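Local structure of magnesium-protoporphyrin O-methyltransferase (Synechocystis sp., 4QDJ) at residues C133-I138 with Y220-L225; L162-K167 with A196-I201; V66-A69 with S75-I78; V56-L61 with I209-M214. The protein transfers a methyl group from S-adenosylmethionine to magnesium-protoporphyrin IX, giving its 13-monomethyl ester in chlorophyll biosynthesis. All blocks are in the same frame, centred on the assembly; numbering follows the deposited sequence.

Contact 1. Residues C133-I138 with Y220-L225. With SAM (S-adenosylmethionine), chain B.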
loop_
_atom_site.group_PDB
_atom_site.type_symbol
_atom_site.label_atom_id
_atom_site.label_comp_id
_atom_site.label_asym_id
_atom_site.label_seq_id
_atom_site.Cartn_x
_atom_site.Cartn_y
_atom_site.Cartn_z
ATOM N N CYS A 133 -1.867 3.630 0.943
ATOM C CA CYS A 133 -2.195 2.533 0.043
ATOM C C CYS A 133 -1.234 2.552 -1.140
ATOM O O CYS A 133 -1.419 3.320 -2.085
ATOM C CB CYS A 133 -3.642 2.663 -0.430
ATOM S SG CYS A 133 -4.252 1.274 -1.397
ATOM N N LEU A 134 -0.201 1.713 -1.075
ATOM C CA LEU A 134 0.853 1.704 -2.086
ATOM C C LEU A 134 0.766 0.503 -3.014
ATOM O O LEU A 134 0.694 -0.637 -2.556
ATOM C CB LEU A 134 2.235 1.707 -1.428
ATOM C CG LEU A 134 2.605 2.861 -0.500
ATOM C CD1 LEU A 134 4.060 2.735 -0.071
ATOM C CD2 LEU A 134 2.348 4.203 -1.173
ATOM N N ASP A 135 0.791 0.773 -4.317
ATOM C CA ASP A 135 0.843 -0.266 -5.346
ATOM C C ASP A 135 -0.266 -1.308 -5.202
ATOM O O ASP A 135 -0.044 -2.502 -5.411
ATOM C CB ASP A 135 2.218 -0.946 -5.369
ATOM C CG ASP A 135 3.344 0.005 -5.757
ATOM O OD1 ASP A 135 3.061 1.166 -6.129
ATOM O OD2 ASP A 135 4.520 -0.415 -5.700
ATOM N N VAL A 136 -1.457 -0.845 -4.840
ATOM C CA VAL A 136 -2.616 -1.718 -4.708
ATOM C C VAL A 136 -3.646 -1.383 -5.785
ATOM O O VAL A 136 -4.242 -2.275 -6.390
ATOM C CB VAL A 136 -3.262 -1.577 -3.314
ATOM C CG1 VAL A 136 -4.555 -2.374 -3.235
ATOM C CG2 VAL A 136 -2.290 -2.016 -2.228
ATOM N N LEU A 137 -3.828 -0.088 -6.035
ATOM C CA LEU A 137 -4.828 0.390 -6.987
ATOM C C LEU A 137 -4.572 -0.097 -8.411
ATOM O O LEU A 137 -5.477 -0.107 -9.240
ATOM C CB LEU A 137 -4.902 1.920 -6.960
ATOM C CG LEU A 137 -5.343 2.540 -5.633
ATOM C CD1 LEU A 137 -5.299 4.060 -5.707
ATOM C CD2 LEU A 137 -6.734 2.054 -5.249
ATOM N N ILE A 138 -3.337 -0.509 -8.680
ATOM C CA ILE A 138 -2.956 -1.035 -9.987
ATOM C C ILE A 138 -3.762 -2.286 -10.366
ATOM O O ILE A 138 -3.861 -2.641 -11.542
ATOM C CB ILE A 138 -1.438 -1.343 -10.036
ATOM C CG1 ILE A 138 -0.980 -1.645 -11.467
ATOM C CG2 ILE A 138 -1.084 -2.474 -9.074
ATOM C CD1 ILE A 138 0.514 -1.855 -11.605
ATOM N N TYR A 220 9.307 -0.680 -13.651
ATOM C CA TYR A 220 8.496 -0.277 -12.510
ATOM C C TYR A 220 8.239 1.223 -12.542
ATOM O O TYR A 220 9.171 2.022 -12.607
ATOM C CB TYR A 220 9.182 -0.685 -11.202
ATOM C CG TYR A 220 8.463 -0.245 -9.943
ATOM C CD1 TYR A 220 7.497 -1.050 -9.350
ATOM C CD2 TYR A 220 8.763 0.968 -9.340
ATOM C CE1 TYR A 220 6.843 -0.648 -8.194
ATOM C CE2 TYR A 220 8.117 1.377 -8.189
ATOM C CZ TYR A 220 7.161 0.567 -7.619
ATOM O OH TYR A 220 6.526 0.985 -6.472
ATOM N N TYR A 221 6.965 1.598 -12.504
ATOM C CA TYR A 221 6.580 3.002 -12.543
ATOM C C TYR A 221 5.518 3.261 -11.490
ATOM O O TYR A 221 4.436 2.675 -11.529
ATOM C CB TYR A 221 6.053 3.373 -13.929
ATOM C CG TYR A 221 7.016 3.049 -15.048
ATOM C CD1 TYR A 221 7.962 3.976 -15.466
ATOM C CD2 TYR A 221 6.984 1.814 -15.683
ATOM C CE1 TYR A 221 8.848 3.684 -16.488
ATOM C CE2 TYR A 221 7.866 1.511 -16.702
ATOM C CZ TYR A 221 8.794 2.450 -17.102
ATOM O OH TYR A 221 9.673 2.153 -18.118
ATOM N N SER A 222 5.832 4.135 -10.543
ATOM C CA SER A 222 4.920 4.401 -9.442
ATOM C C SER A 222 4.879 5.884 -9.117
ATOM O O SER A 222 5.863 6.460 -8.653
ATOM C CB SER A 222 5.327 3.595 -8.207
ATOM O OG SER A 222 4.305 3.616 -7.227
ATOM N N ARG A 223 3.728 6.492 -9.378
ATOM C CA ARG A 223 3.482 7.888 -9.046
ATOM C C ARG A 223 2.921 7.951 -7.631
ATOM O O ARG A 223 1.955 7.262 -7.316
ATOM C CB ARG A 223 2.482 8.482 -10.039
ATOM C CG ARG A 223 2.062 9.909 -9.749
ATOM C CD ARG A 223 3.211 10.888 -9.920
ATOM N NE ARG A 223 2.719 12.258 -10.019
ATOM C CZ ARG A 223 3.341 13.322 -9.519
ATOM N NH1 ARG A 223 4.491 13.181 -8.873
ATOM N NH2 ARG A 223 2.809 14.529 -9.663
ATOM N N ILE A 224 3.528 8.771 -6.780
ATOM C CA ILE A 224 3.128 8.850 -5.378
ATOM C C ILE A 224 2.504 10.207 -5.072
ATOM O O ILE A 224 3.087 11.243 -5.375
ATOM C CB ILE A 224 4.337 8.637 -4.444
ATOM C CG1 ILE A 224 5.207 7.482 -4.947
ATOM C CG2 ILE A 224 3.875 8.389 -3.013
ATOM C CD1 ILE A 224 6.548 7.380 -4.250
ATOM N N LEU A 225 1.314 10.196 -4.476
ATOM C CA LEU A 225 0.644 11.431 -4.082
ATOM C C LEU A 225 0.373 11.452 -2.587
ATOM O O LEU A 225 -0.172 10.497 -2.035
ATOM C CB LEU A 225 -0.683 11.592 -4.827
ATOM C CG LEU A 225 -0.645 11.621 -6.355
ATOM C CD1 LEU A 225 -2.053 11.769 -6.913
ATOM C CD2 LEU A 225 0.252 12.744 -6.850
HETATM N N SAM B . 1.370 -2.190 -0.397
HETATM C CA SAM B . 2.339 -3.283 -0.347
HETATM C C SAM B . 3.730 -2.789 -0.719
HETATM O O SAM B . 3.877 -1.805 -1.445
HETATM O OXT SAM B . 4.735 -3.363 -0.297
HETATM C CB SAM B . 1.925 -4.465 -1.225
HETATM C CG SAM B . 1.726 -4.189 -2.714
HETATM S SD SAM B . 1.328 -5.701 -3.640
HETATM C CE SAM B . 1.739 -5.215 -5.334
HETATM C "C5'" SAM B . -0.471 -5.576 -3.720
HETATM C "C4'" SAM B . -1.127 -6.092 -2.449
HETATM O "O4'" SAM B . -2.425 -5.544 -2.357
HETATM C "C3'" SAM B . -1.279 -7.608 -2.426
HETATM O "O3'" SAM B . -0.717 -8.108 -1.236
HETATM C "C2'" SAM B . -2.777 -7.838 -2.415
HETATM O "O2'" SAM B . -3.140 -8.949 -1.626
HETATM C "C1'" SAM B . -3.288 -6.528 -1.840
HETATM N N9 SAM B . -4.679 -6.228 -2.203
HETATM C C8 SAM B . -5.253 -6.303 -3.443
HETATM N N7 SAM B . -6.551 -5.939 -3.328
HETATM C C5 SAM B . -6.803 -5.632 -2.036
HETATM C C6 SAM B . -7.948 -5.209 -1.378
HETATM N N6 SAM B . -9.084 -5.037 -2.050
HETATM N N1 SAM B . -7.898 -4.972 -0.022
HETATM C C2 SAM B . -6.720 -5.151 0.675
HETATM N N3 SAM B . -5.586 -5.576 0.016
HETATM C C4 SAM B . -5.632 -5.808 -1.318
#

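Contact 2. Residues L162-K167 with A196-I201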
loop_
_atom_site.group_PDB
_atom_site.type_symbol
_atom_site.label_atom_id
_atom_site.label_comp_id
_atom_site.label_asym_id
_atom_site.label_seq_id
_atom_site.Cartn_x
_atom_site.Cartn_y
_atom_site.Cartn_z
ATOM N N LEU A 162 -1.166 7.703 -1.606
ATOM C CA LEU A 162 -1.453 6.678 -2.605
ATOM C C LEU A 162 -0.323 6.576 -3.615
ATOM O O LEU A 162 0.360 7.559 -3.892
ATOM C CB LEU A 162 -2.731 7.020 -3.376
ATOM C CG LEU A 162 -4.033 7.299 -2.632
ATOM C CD1 LEU A 162 -5.096 7.756 -3.620
ATOM C CD2 LEU A 162 -4.492 6.064 -1.874
ATOM N N SER A 163 -0.138 5.389 -4.180
ATOM C CA SER A 163 0.704 5.255 -5.360
ATOM C C SER A 163 -0.027 4.459 -6.437
ATOM O O SER A 163 -0.856 3.600 -6.137
ATOM C CB SER A 163 2.064 4.633 -5.029
ATOM O OG SER A 163 1.945 3.261 -4.708
ATOM N N PHE A 164 0.277 4.768 -7.692
ATOM C CA PHE A 164 -0.383 4.129 -8.818
ATOM C C PHE A 164 0.506 4.222 -10.047
ATOM O O PHE A 164 1.425 5.039 -10.094
ATOM C CB PHE A 164 -1.742 4.788 -9.092
ATOM C CG PHE A 164 -1.652 6.250 -9.444
ATOM C CD1 PHE A 164 -1.555 7.215 -8.452
ATOM C CD2 PHE A 164 -1.675 6.663 -10.768
ATOM C CE1 PHE A 164 -1.471 8.558 -8.772
ATOM C CE2 PHE A 164 -1.593 8.006 -11.095
ATOM C CZ PHE A 164 -1.492 8.954 -10.095
ATOM N N ALA A 165 0.238 3.375 -11.033
ATOM C CA ALA A 165 0.926 3.460 -12.312
ATOM C C ALA A 165 0.189 4.469 -13.178
ATOM O O ALA A 165 -0.979 4.270 -13.503
ATOM C CB ALA A 165 0.957 2.104 -12.988
ATOM N N PRO A 166 0.865 5.566 -13.546
ATOM C CA PRO A 166 0.202 6.622 -14.317
ATOM C C PRO A 166 -0.102 6.200 -15.752
ATOM O O PRO A 166 0.674 5.466 -16.366
ATOM C CB PRO A 166 1.223 7.765 -14.291
ATOM C CG PRO A 166 2.534 7.094 -14.109
ATOM C CD PRO A 166 2.269 5.894 -13.242
ATOM N N LYS A 167 -1.234 6.662 -16.271
ATOM C CA LYS A 167 -1.654 6.320 -17.624
ATOM C C LYS A 167 -0.983 7.222 -18.651
ATOM O O LYS A 167 -1.650 7.817 -19.495
ATOM C CB LYS A 167 -3.175 6.418 -17.753
ATOM N N ALA A 196 -4.961 12.899 -13.428
ATOM C CA ALA A 196 -6.081 13.832 -13.381
ATOM C C ALA A 196 -7.298 13.191 -12.718
ATOM O O ALA A 196 -8.014 13.842 -11.956
ATOM C CB ALA A 196 -6.427 14.329 -14.782
ATOM N N ASP A 197 -7.521 11.910 -13.003
ATOM C CA ASP A 197 -8.627 11.174 -12.399
ATOM C C ASP A 197 -8.407 10.972 -10.903
ATOM O O ASP A 197 -9.321 11.167 -10.104
ATOM C CB ASP A 197 -8.824 9.817 -13.080
ATOM C CG ASP A 197 -9.356 9.941 -14.495
ATOM O OD1 ASP A 197 -9.846 11.029 -14.863
ATOM O OD2 ASP A 197 -9.294 8.940 -15.240
ATOM N N ILE A 198 -7.195 10.577 -10.526
ATOM C CA ILE A 198 -6.868 10.353 -9.121
ATOM C C ILE A 198 -6.988 11.646 -8.314
ATOM O O ILE A 198 -7.545 11.651 -7.215
ATOM C CB ILE A 198 -5.453 9.759 -8.953
ATOM C CG1 ILE A 198 -5.336 8.431 -9.710
ATOM C CG2 ILE A 198 -5.127 9.554 -7.479
ATOM C CD1 ILE A 198 -6.282 7.356 -9.210
ATOM N N ARG A 199 -6.477 12.743 -8.865
ATOM C CA ARG A 199 -6.570 14.037 -8.196
ATOM C C ARG A 199 -8.019 14.497 -8.048
ATOM O O ARG A 199 -8.383 15.106 -7.042
ATOM C CB ARG A 199 -5.757 15.098 -8.939
ATOM C CG ARG A 199 -4.252 14.981 -8.756
ATOM C CD ARG A 199 -3.538 16.056 -9.558
ATOM N NE ARG A 199 -2.090 16.011 -9.399
ATOM C CZ ARG A 199 -1.383 16.885 -8.690
ATOM N NH1 ARG A 199 -1.989 17.887 -8.065
ATOM N NH2 ARG A 199 -0.065 16.758 -8.610
ATOM N N LYS A 200 -8.840 14.203 -9.054
ATOM C CA LYS A 200 -10.252 14.567 -9.024
ATOM C C LYS A 200 -10.983 13.820 -7.912
ATOM O O LYS A 200 -11.753 14.412 -7.156
ATOM C CB LYS A 200 -10.907 14.288 -10.381
ATOM C CG LYS A 200 -12.384 14.649 -10.461
ATOM C CD LYS A 200 -12.611 16.116 -10.141
ATOM C CE LYS A 200 -14.013 16.562 -10.537
ATOM N NZ LYS A 200 -15.075 15.759 -9.871
ATOM N N ILE A 201 -10.729 12.518 -7.815
ATOM C CA ILE A 201 -11.337 11.689 -6.778
ATOM C C ILE A 201 -10.922 12.164 -5.387
ATOM O O ILE A 201 -11.744 12.243 -4.475
ATOM C CB ILE A 201 -10.960 10.206 -6.960
ATOM C CG1 ILE A 201 -11.467 9.696 -8.311
ATOM C CG2 ILE A 201 -11.526 9.358 -5.827
ATOM C CD1 ILE A 201 -10.780 8.436 -8.781
#

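Contact 3. Residues V66-A69 with S75-I78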
loop_
_atom_site.group_PDB
_atom_site.type_symbol
_atom_site.label_atom_id
_atom_site.label_comp_id
_atom_site.label_asym_id
_atom_site.label_seq_id
_atom_site.Cartn_x
_atom_site.Cartn_y
_atom_site.Cartn_z
ATOM N N VAL A 66 -1.249 5.023 11.942
ATOM C CA VAL A 66 -1.126 4.832 10.504
ATOM C C VAL A 66 -1.830 3.558 10.056
ATOM O O VAL A 66 -1.634 2.490 10.639
ATOM C CB VAL A 66 0.358 4.749 10.083
ATOM C CG1 VAL A 66 0.482 4.511 8.582
ATOM C CG2 VAL A 66 1.101 6.012 10.494
ATOM N N CYS A 67 -2.655 3.682 9.023
ATOM C CA CYS A 67 -3.270 2.528 8.382
ATOM C C CYS A 67 -2.514 2.208 7.101
ATOM O O CYS A 67 -2.361 3.070 6.236
ATOM C CB CYS A 67 -4.741 2.816 8.064
ATOM S SG CYS A 67 -5.565 1.561 7.048
ATOM N N ASP A 68 -2.026 0.974 6.994
ATOM C CA ASP A 68 -1.351 0.493 5.791
ATOM C C ASP A 68 -2.277 -0.502 5.100
ATOM O O ASP A 68 -2.306 -1.684 5.446
ATOM C CB ASP A 68 -0.018 -0.167 6.166
ATOM C CG ASP A 68 0.835 -0.528 4.958
ATOM O OD1 ASP A 68 0.456 -0.197 3.815
ATOM O OD2 ASP A 68 1.909 -1.138 5.164
ATOM N N ALA A 69 -3.048 -0.006 4.133
ATOM C CA ALA A 69 -4.074 -0.801 3.464
ATOM C C ALA A 69 -3.519 -1.527 2.241
ATOM O O ALA A 69 -3.014 -0.896 1.314
ATOM C CB ALA A 69 -5.242 0.087 3.066
ATOM N N SER A 75 6.327 -4.526 3.791
ATOM C CA SER A 75 7.487 -3.760 3.334
ATOM C C SER A 75 7.482 -2.321 3.835
ATOM O O SER A 75 8.539 -1.749 4.100
ATOM C CB SER A 75 7.569 -3.769 1.808
ATOM O OG SER A 75 7.728 -5.089 1.315
ATOM N N LEU A 76 6.296 -1.733 3.955
ATOM C CA LEU A 76 6.172 -0.387 4.502
ATOM C C LEU A 76 5.851 -0.412 5.995
ATOM O O LEU A 76 6.379 0.393 6.763
ATOM C CB LEU A 76 5.099 0.410 3.757
ATOM C CG LEU A 76 4.845 1.818 4.303
ATOM C CD1 LEU A 76 6.055 2.716 4.074
ATOM C CD2 LEU A 76 3.600 2.415 3.679
ATOM N N SER A 77 4.984 -1.338 6.399
ATOM C CA SER A 77 4.532 -1.415 7.790
ATOM C C SER A 77 5.674 -1.562 8.785
ATOM O O SER A 77 5.697 -0.904 9.830
ATOM C CB SER A 77 3.559 -2.580 7.977
ATOM O OG SER A 77 2.345 -2.344 7.292
ATOM N N ILE A 78 6.616 -2.438 8.463
ATOM C CA ILE A 78 7.723 -2.718 9.368
ATOM C C ILE A 78 8.654 -1.511 9.590
ATOM O O ILE A 78 8.893 -1.131 10.737
ATOM C CB ILE A 78 8.477 -4.008 8.963
ATOM C CG1 ILE A 78 7.540 -5.212 9.106
ATOM C CG2 ILE A 78 9.731 -4.194 9.806
ATOM C CD1 ILE A 78 8.073 -6.493 8.499
HETATM O O HOH W 1 3.558 -2.707 3.894
#

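Contact 4. Residues V56-L61 with I209-M214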
loop_
_atom_site.group_PDB
_atom_site.type_symbol
_atom_site.label_atom_id
_atom_site.label_comp_id
_atom_site.label_asym_id
_atom_site.label_seq_id
_atom_site.Cartn_x
_atom_site.Cartn_y
_atom_site.Cartn_z
ATOM N N VAL A 56 9.074 10.520 8.228
ATOM C CA VAL A 56 10.148 10.822 9.166
ATOM C C VAL A 56 10.443 12.322 9.182
ATOM O O VAL A 56 10.666 12.912 10.244
ATOM C CB VAL A 56 11.427 10.030 8.811
ATOM C CG1 VAL A 56 12.640 10.620 9.502
ATOM C CG2 VAL A 56 11.253 8.559 9.174
ATOM N N ALA A 57 10.419 12.938 8.004
ATOM C CA ALA A 57 10.738 14.359 7.873
ATOM C C ALA A 57 9.761 15.264 8.625
ATOM O O ALA A 57 10.125 16.358 9.053
ATOM C CB ALA A 57 10.809 14.756 6.402
ATOM N N ASP A 58 8.524 14.803 8.787
ATOM C CA ASP A 58 7.499 15.598 9.462
ATOM C C ASP A 58 7.765 15.750 10.960
ATOM O O ASP A 58 7.305 16.707 11.582
ATOM C CB ASP A 58 6.107 15.005 9.231
ATOM C CG ASP A 58 5.680 15.064 7.777
ATOM O OD1 ASP A 58 6.253 15.873 7.015
ATOM O OD2 ASP A 58 4.765 14.304 7.398
ATOM N N GLY A 59 8.495 14.797 11.534
ATOM C CA GLY A 59 8.896 14.871 12.927
ATOM C C GLY A 59 7.883 14.337 13.925
ATOM O O GLY A 59 8.134 14.341 15.130
ATOM N N ASN A 60 6.741 13.868 13.431
ATOM C CA ASN A 60 5.658 13.425 14.307
ATOM C C ASN A 60 5.316 11.946 14.159
ATOM O O ASN A 60 4.251 11.504 14.587
ATOM C CB ASN A 60 4.404 14.261 14.057
ATOM C CG ASN A 60 3.821 14.031 12.676
ATOM O OD1 ASN A 60 4.515 13.576 11.766
ATOM N ND2 ASN A 60 2.542 14.341 12.515
ATOM N N LEU A 61 6.216 11.185 13.550
ATOM C CA LEU A 61 5.960 9.768 13.306
ATOM C C LEU A 61 5.842 8.893 14.570
ATOM O O LEU A 61 4.982 8.014 14.622
ATOM C CB LEU A 61 6.983 9.190 12.320
ATOM C CG LEU A 61 6.653 7.823 11.719
ATOM C CD1 LEU A 61 5.273 7.834 11.075
ATOM C CD2 LEU A 61 7.713 7.422 10.706
ATOM N N ILE A 209 -3.635 18.101 -2.755
ATOM C CA ILE A 209 -2.340 17.458 -2.927
ATOM C C ILE A 209 -1.230 18.255 -2.248
ATOM O O ILE A 209 -1.136 19.473 -2.414
ATOM C CB ILE A 209 -2.007 17.264 -4.418
ATOM C CG1 ILE A 209 -3.128 16.486 -5.115
ATOM C CG2 ILE A 209 -0.677 16.555 -4.580
ATOM C CD1 ILE A 209 -3.412 15.137 -4.494
ATOM N N ALA A 210 -0.407 17.561 -1.466
ATOM C CA ALA A 210 0.768 18.164 -0.849
ATOM C C ALA A 210 2.015 17.688 -1.587
ATOM O O ALA A 210 2.226 18.047 -2.744
ATOM C CB ALA A 210 0.840 17.806 0.625
ATOM N N ARG A 211 2.835 16.869 -0.936
ATOM C CA ARG A 211 4.016 16.329 -1.604
ATOM C C ARG A 211 3.634 15.303 -2.664
ATOM O O ARG A 211 2.587 14.659 -2.577
ATOM C CB ARG A 211 4.993 15.717 -0.596
ATOM C CG ARG A 211 5.667 16.752 0.288
ATOM C CD ARG A 211 6.482 16.116 1.400
ATOM N NE ARG A 211 5.623 15.487 2.398
ATOM C CZ ARG A 211 6.032 15.077 3.594
ATOM N NH1 ARG A 211 7.298 15.228 3.957
ATOM N NH2 ARG A 211 5.168 14.517 4.429
ATOM N N THR A 212 4.473 15.178 -3.684
ATOM C CA THR A 212 4.321 14.109 -4.660
ATOM C C THR A 212 5.683 13.511 -4.948
ATOM O O THR A 212 6.714 14.107 -4.636
ATOM C CB THR A 212 3.691 14.576 -5.998
ATOM O OG1 THR A 212 4.658 15.294 -6.775
ATOM C CG2 THR A 212 2.471 15.450 -5.767
ATOM N N GLY A 213 5.678 12.325 -5.537
ATOM C CA GLY A 213 6.908 11.649 -5.879
ATOM C C GLY A 213 6.713 10.808 -7.117
ATOM O O GLY A 213 5.602 10.688 -7.636
ATOM N N MET A 214 7.801 10.223 -7.593
ATOM C CA MET A 214 7.743 9.384 -8.774
ATOM C C MET A 214 8.915 8.426 -8.785
ATOM O O MET A 214 10.071 8.842 -8.729
ATOM C CB MET A 214 7.762 10.239 -10.041
ATOM C CG MET A 214 7.697 9.429 -11.326
ATOM S SD MET A 214 6.101 8.619 -11.544
ATOM C CE MET A 214 6.476 7.468 -12.864
#

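Contact 1. Residues C133-I138 with Y220-L225
Asp135 meets Tyr220 and Ser222 through its carboxylate, each oxygen taking one hydroxyl. Starting at CB, the side chain already heads for strand 221-229: CG stands beside the backbone N and anti to the carbonyl carbon (chi1 -64°), which carries the carboxylate to Tyr220 and Ser222. CG itself lies 3.4 Å from Tyr220 OH. At the tip the two oxygens part company. OD1 accepts a hydrogen bond from Ser222 OG at 3.0 Å, and OD2 accepts one from Tyr220 OH at 2.6 Å. Both bonds use syn lone pairs, so the hydroxyls approach from the mouth of the carboxylate. OD2 lies in the plane of the Tyr220 ring, at its edge, while the carboxylate plane is turned 65° from that ring. These residues belong to the class I methyltransferase fold, in which the loop after strand 130-133 borders the cofactor and strand 221-229 runs antiparallel in the same sheet. Asp135 has positive phi (54°) at this turn, and its side chain and carbonyl serve different partners: Asp135 O is 3.2 Å from the transferable methyl carbon CE of S-adenosylmethionine. One residue earlier, Leu134 O accepts a hydrogen bond of 2.7 Å from the cofactor amino nitrogen N. An alanine in place of Asp135 removes both acceptor oxygens, and the Tyr220 ring and the Ser222 hydroxyl would probably be freer to turn. Ser163 OG is a second partner of OD1, and Thr47 OG1 bonds to Tyr220 OH, tying in strand 159-164 and helix 35-58.

Contact 2. Residues L162-K167 with A196-I201
Phe164 and Ile198 form a CH-pi contact between strand and helix. The methylene CG1 of Ile198 stands 3.9 Å from the centroid of the Phe164 ring and 8° off the ring normal, which places it above the middle of one face. Its distances to the rim confirm the centring: CG1 is 3.9 Å from Phe164 CZ and nearly as close to CE1 and CE2. Phe164 CG sits between the backbone N and the carbonyl carbon (chi1 61°), a position that turns one ring face to Ile198.

Plain apolar contacts flank this CH-pi contact. The methyl CG2 of Ile198, on the other branch, reaches Phe164 CE1 at 4.0 Å and also meets Leu162 CD1 at 4.3 Å. Ile198 is thus shared by two strand residues, one branch centred on the ring and the other bridging ring and leucine. No hydrogen bond crosses between the two segments.

Leu162 and Phe164 are alternate residues and therefore share a face of the sheet, while Ser163 between them turns to the other face. Helix 195-204 lies against the Leu162 and Phe164 side, with Ile149 of helix 142-155 touching both Leu162 and Ile198. Leu225 of the neighbouring antiparallel strand 221-229 packs on both Phe164 and Ile198.

Contact 3. Residues V66-A69 with S75-I78
Asp68 overlaps Ser77 and Leu76 with one carboxylate oxygen, OD2. Its CG is anti to the backbone N (chi1 -172°), and this extends the carboxylate to meet segment 75-78, whose nearest CA is that of Ser77. The hydroxyl OG of Ser77 donates to OD2 across a very short 2.5 Å, and the same hydroxyl is 3.4 Å from Asp68 CB, so it comes in alongside the side chain. A water gives OD2 a second hydrogen bond at 2.6 Å and accepts one in turn from Leu76 N at 2.9 Å, extending the carboxylate's hold to the backbone just ahead of Ser77.

Strand 65-69 is the first strand of the Rossmann-like class I methyltransferase sheet, and its crossover through helix 77-82 to strand 86-91 is a right-handed beta-alpha-beta unit. The glycine-rich turn between the two segments is the signature loop of this superfamily, the part that wraps the cofactor. Asp68 lies at its start, its side chain about 5 Å from S-adenosylmethionine, while Ser75 at its far end touches the ligand.

Leu76 adds an apolar border to the polar pair: its CB is 3.8 Å from Asp68 OD2, and its CD2 comes within 4.1 Å of Asp68 OD1. The two side chains cross obliquely. Beyond the carboxylate, Leu76 continues onto Ile132 and Leu134 of the next parallel strand and its loop, and onto Val48 and Val52 of helix 35-58.

Contact 4. Residues V56-L61 with I209-M214
The C-terminal end of helix 35-58 meets the edge strand 207-216 through a surface salt bridge between Asp58 and Arg211. Arg211 NH2 donates to Asp58 OD2 at 3.0 Å, with an N-H...O angle of 137°, well short of straight. The donor comes in on the syn side of OD2, slightly out of the carboxylate plane, and OD2 itself is tilted from the guanidinium plane. With the two planes 31° apart, the carboxylate meets the edge of the guanidinium, the two groups twisted against each other. Asp58 OD1 is also near, 3.1 Å from Arg211 NH2.

Strand 207-216 is the outermost strand on this side of the class I methyltransferase sheet, and it pairs with the reversed strand 221-229. Arg211 leaves it with a bend at chi3 (-70°) that brings the guanidinium round to the helix end. There Ala57 CB touches its edge, 4.3 Å from NH1. Trp54, one turn earlier, receives the group by a cation-pi contact and accepts a hydrogen bond from NH1 at its carbonyl.

Each charge has another mate: Asp58 OD2 also pairs with Arg159, and Arg211 NH2 with Glu226 of strand 221-229. An alanine in place of Asp58 removes the acid shared by Arg159 and Arg211, and would probably leave their neighbouring like charges less well balanced, with Arg211 leaning on Glu226.

All four contacts reach one seven-stranded sheet. Contacts 1 and 3 border the cofactor, at the ends of the parallel strands 130-133 and 65-69; their centres are 14 Å apart, and Leu134 CD1 packs on Leu76 CD2 at 3.8 Å. Contact 2 lies 9 Å from contact 1, centre to centre: strand 159-164 of contact 2 runs beside strand 221-229 of contact 1, with Arg223 N and Phe164 O 2.8 Å apart. Contact 4 closes the antiparallel edge away from S-adenosylmethionine, its centre about 16 Å from that of contact 1; Gly213 N and Ile224 O, 2.8 Å apart, link the two through strands 207-216 and 221-229.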